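Steroid delta-isomerase (Pseudomonas aeruginosa, PDB 3MSO) catalyses the isomerisation of steroid double bonds and belongs to the SnoaL-like family. Local coordinates at the interface of chains A and B. Numbering follows the deposited sequence. Chains: chain A/B, Steroid delta-isomerase.

Contact 1: the interface of chains A and B. Residues chain A 76-78; chain B 4-5, 74-75.
A:Ser77 and B:Leu75 face each other in an antiparallel beta bridge, and the close part of the contact is built around their backbones. The carbonyl O of A:Ala76 comes to 3.3 Å from CA of B:Leu75, while on the other side of the bridge the carbonyl O of B:Gln74 lies 3.5 Å from CA of A:Ser77. B:Leu75 then lays its side chain over one face of the peptide that joins A:Ala76 to A:Ser77. Its CB sits above the carbonyl group, 3.7 Å from C of A:Ala76, and its CD2 methyl sits above the amide, 3.6 Å from N of A:Ser77. This follows from a CG placed anti to its own carbonyl carbon (chi1 -49°), which lets one branch run along the neighbouring strand while CD1 points away from it. The side chain of A:Ser77 meets this ridge with its CB, 4.0 Å from CD2 of B:Leu75; its hydroxyl OG is turned away from the carbonyl of B:Gln74. The amide end of B:Gln74 likewise extends away from chain A, leaving the backbone to make the contact. The looser side begins at A:Ala78, where the strand has given way to a loop. Its CB meets the CD1 branch of B:Leu5 at 3.7 Å and skirts the carbonyl O of B:Ser4 at 3.8 Å, but B:Ser4 is poorly ordered and its side chain incomplete, so this outer fringe is softly defined. The site lies where the ends of the two 69-77 strands meet, with the N-terminal segment that precedes helix 9-23 of chain B draped beside the loop leading to strand 82-91 of chain A.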
loop_
_atom_site.group_PDB
_atom_site.type_symbol
_atom_site.label_atom_id
_atom_site.label_comp_id
_atom_site.label_asym_id
_atom_site.label_seq_id
_atom_site.Cartn_x
_atom_site.Cartn_y
_atom_site.Cartn_z
ATOM N N ALA A 76 8.566 -28.793 4.947
ATOM C CA ALA A 76 8.193 -29.785 3.940
ATOM C C ALA A 76 6.778 -30.274 4.169
ATOM O O ALA A 76 6.353 -30.443 5.318
ATOM C CB ALA A 76 9.156 -30.966 3.979
ATOM N N SER A 77 6.050 -30.531 3.062
ATOM C CA SER A 77 4.689 -31.088 3.127
ATOM C C SER A 77 4.828 -32.602 3.464
ATOM O O SER A 77 5.893 -33.181 3.203
ATOM C CB SER A 77 3.980 -30.890 1.789
ATOM O OG SER A 77 4.702 -31.504 0.731
ATOM N N ALA A 78 3.777 -33.244 4.006
ATOM C CA ALA A 78 3.816 -34.672 4.359
ATOM C C ALA A 78 4.072 -35.624 3.174
ATOM O O ALA A 78 4.551 -36.741 3.382
ATOM C CB ALA A 78 2.531 -35.076 5.081
ATOM N N SER B 4 -1.879 -35.398 9.016
ATOM C CA SER B 4 -0.817 -35.491 10.014
ATOM C C SER B 4 0.569 -35.220 9.422
ATOM O O SER B 4 0.986 -35.816 8.423
ATOM C CB SER B 4 -0.853 -36.825 10.757
ATOM N N LEU B 5 1.266 -34.302 10.074
ATOM C CA LEU B 5 2.591 -33.801 9.739
ATOM C C LEU B 5 3.584 -34.220 10.843
ATOM O O LEU B 5 3.155 -34.419 11.983
ATOM C CB LEU B 5 2.476 -32.252 9.748
ATOM C CG LEU B 5 2.665 -31.430 8.471
ATOM C CD1 LEU B 5 2.068 -32.102 7.252
ATOM C CD2 LEU B 5 2.046 -30.065 8.644
ATOM N N GLN B 74 -0.042 -28.064 3.719
ATOM C CA GLN B 74 0.417 -27.868 5.088
ATOM C C GLN B 74 1.811 -28.452 5.150
ATOM O O GLN B 74 2.028 -29.617 4.801
ATOM C CB GLN B 74 -0.531 -28.536 6.098
ATOM C CG GLN B 74 -1.926 -27.938 6.014
ATOM C CD GLN B 74 -2.849 -28.353 7.103
ATOM O OE1 GLN B 74 -2.427 -28.779 8.175
ATOM N NE2 GLN B 74 -4.133 -28.197 6.846
ATOM N N LEU B 75 2.759 -27.621 5.537
ATOM C CA LEU B 75 4.165 -27.964 5.584
ATOM C C LEU B 75 4.726 -27.723 6.977
ATOM O O LEU B 75 4.410 -26.717 7.614
ATOM C CB LEU B 75 4.936 -27.102 4.550
ATOM C CG LEU B 75 4.360 -27.038 3.112
ATOM C CD1 LEU B 75 3.523 -25.771 2.901
ATOM C CD2 LEU B 75 5.454 -27.154 2.081
#

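Contact 2: the interface of chains A and B. Residues chain A 73, 86, 97, 99, 118; chain B 101, 103, 114.
OE2 of B:Glu114 is gripped by two cationic groups of chain A. The ammonium NZ of A:Lys97 reaches its syn lone pair at 3.1 Å, and NH1 of A:Arg118 comes in at 3.1 Å from above the carboxylate plane. The A:Arg118 guanidinium stands nearly perpendicular to that carboxylate, and its bond is bent (137° at H). B:Glu114 gets there with an extended chain, CG anti to the backbone N (chi1 -173°). NZ of A:Lys97 also binds OE2 of A:Glu86 at 2.7 Å, linking acidic groups from the two chains; the surrounding positive charge probably lets the carboxylates lie near one another. A:Arg73 holds A:Glu86 side-on: NE donates to OE1 at 3.0 Å and NH2 to OE2 at 2.9 Å. Both oxygens lie in the guanidinium plane, but the donors meet the carboxylate from above its own plane; the backbone N of A:Arg73 adds a bond to OE1. Fixed this way, the flat guanidinium is sandwiched across the interface. CG of B:Met101, a selenomethionine, packs towards the rim of one face, and the B:Arg103 guanidinium stacks on the other, with planes 11° apart. The CE methyl of B:Met101 reaches on to the A:Glu86 carboxylate. At the guanidinium edge, OE1 of B:Glu114 stands in plane, a longer salt bridge to NH2 (3.7 Å), and water 1 bridges NH1 and NH2 of A:Arg73 to the carbonyl O of B:Met101, 2.9 Å from that oxygen.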
loop_
_atom_site.group_PDB
_atom_site.type_symbol
_atom_site.label_atom_id
_atom_site.label_comp_id
_atom_site.label_asym_id
_atom_site.label_seq_id
_atom_site.Cartn_x
_atom_site.Cartn_y
_atom_site.Cartn_z
ATOM N N ARG A 73 13.769 -20.621 7.880
ATOM C CA ARG A 73 13.078 -21.896 8.069
ATOM C C ARG A 73 12.806 -22.579 6.749
ATOM O O ARG A 73 12.548 -21.927 5.747
ATOM C CB ARG A 73 11.758 -21.725 8.836
ATOM C CG ARG A 73 11.900 -21.492 10.334
ATOM C CD ARG A 73 10.567 -21.151 10.960
ATOM N NE ARG A 73 10.085 -19.818 10.563
ATOM C CZ ARG A 73 9.002 -19.230 11.065
ATOM N NH1 ARG A 73 8.262 -19.851 11.973
ATOM N NH2 ARG A 73 8.651 -18.020 10.660
ATOM N N GLU A 86 11.639 -20.120 3.688
ATOM C CA GLU A 86 11.458 -18.789 4.271
ATOM C C GLU A 86 12.740 -17.999 4.063
ATOM O O GLU A 86 13.826 -18.527 4.303
ATOM C CB GLU A 86 11.142 -18.907 5.784
ATOM C CG GLU A 86 11.113 -17.577 6.524
ATOM C CD GLU A 86 11.121 -17.664 8.037
ATOM O OE1 GLU A 86 11.872 -18.495 8.601
ATOM O OE2 GLU A 86 10.405 -16.856 8.666
ATOM N N LYS A 97 10.528 -9.764 3.818
ATOM C CA LYS A 97 10.389 -11.130 4.282
ATOM C C LYS A 97 9.620 -11.870 3.200
ATOM O O LYS A 97 8.725 -11.293 2.572
ATOM C CB LYS A 97 9.580 -11.074 5.568
ATOM C CG LYS A 97 9.846 -12.183 6.503
ATOM C CD LYS A 97 11.230 -12.206 7.099
ATOM C CE LYS A 97 11.416 -13.656 7.466
ATOM N NZ LYS A 97 10.287 -14.172 8.303
ATOM N N ILE A 99 8.735 -16.051 1.055
ATOM C CA ILE A 99 8.748 -17.503 0.909
ATOM C C ILE A 99 8.880 -17.953 -0.539
ATOM O O ILE A 99 8.286 -17.357 -1.429
ATOM C CB ILE A 99 7.542 -18.233 1.599
ATOM C CG1 ILE A 99 6.162 -17.802 1.024
ATOM C CG2 ILE A 99 7.600 -18.143 3.122
ATOM C CD1 ILE A 99 5.116 -18.963 0.872
ATOM N N ARG A 118 6.335 -9.910 2.060
ATOM C CA ARG A 118 5.718 -9.023 3.049
ATOM C C ARG A 118 6.804 -8.085 3.612
ATOM O O ARG A 118 7.968 -8.501 3.643
ATOM C CB ARG A 118 4.980 -9.812 4.154
ATOM C CG ARG A 118 5.865 -10.649 5.057
ATOM C CD ARG A 118 5.148 -11.037 6.329
ATOM N NE ARG A 118 4.994 -9.885 7.218
ATOM C CZ ARG A 118 5.905 -9.488 8.100
ATOM N NH1 ARG A 118 7.043 -10.152 8.236
ATOM N NH2 ARG A 118 5.685 -8.424 8.857
HETATM N N MSE B 101 2.104 -18.670 8.702
HETATM C CA MSE B 101 3.360 -19.289 9.128
HETATM C C MSE B 101 3.428 -19.183 10.650
HETATM O O MSE B 101 3.742 -18.126 11.190
HETATM C CB MSE B 101 4.588 -18.691 8.429
HETATM C CG MSE B 101 5.918 -19.352 8.856
HETATM SE SE MSE B 101 7.276 -19.290 7.450
HETATM C CE MSE B 101 7.344 -17.413 7.130
ATOM N N ARG B 103 4.772 -20.439 14.434
ATOM C CA ARG B 103 5.826 -20.988 15.289
ATOM C C ARG B 103 5.226 -21.203 16.709
ATOM O O ARG B 103 4.575 -20.305 17.259
ATOM C CB ARG B 103 7.052 -20.071 15.362
ATOM C CG ARG B 103 8.182 -20.659 16.216
ATOM C CD ARG B 103 9.270 -19.660 16.517
ATOM N NE ARG B 103 10.212 -19.559 15.405
ATOM C CZ ARG B 103 10.343 -18.495 14.618
ATOM N NH1 ARG B 103 9.607 -17.404 14.828
ATOM N NH2 ARG B 103 11.229 -18.502 13.630
ATOM N N GLU B 114 2.875 -15.244 11.440
ATOM C CA GLU B 114 3.245 -14.426 10.294
ATOM C C GLU B 114 2.384 -14.759 9.088
ATOM O O GLU B 114 2.295 -15.918 8.685
ATOM C CB GLU B 114 4.722 -14.642 10.013
ATOM C CG GLU B 114 5.325 -13.741 8.966
ATOM C CD GLU B 114 6.829 -13.883 8.839
ATOM O OE1 GLU B 114 7.424 -14.709 9.568
ATOM O OE2 GLU B 114 7.410 -13.174 7.989
HETATM O O HOH W 1 6.315 -17.702 12.354
#

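The C-alpha centres of contact 1 and contact 2 lie about 16 Å apart along the same face between chains A and B. Strand 69-77 of chain A runs through both: its end joins the bridge of contact 1, and A:Arg73, a few residues earlier, serves contact 2. On chain B the partner changes from strand 69-77 and the N-terminal segment to strands 94-104 and 110-118. Two-fold symmetry repeats each contact with the chains exchanged; backbone pairing at one end and charged networks further along both contribute to joining the sheets. The deposited assembly holds four copies, and this pairing is plausibly a dimer within it.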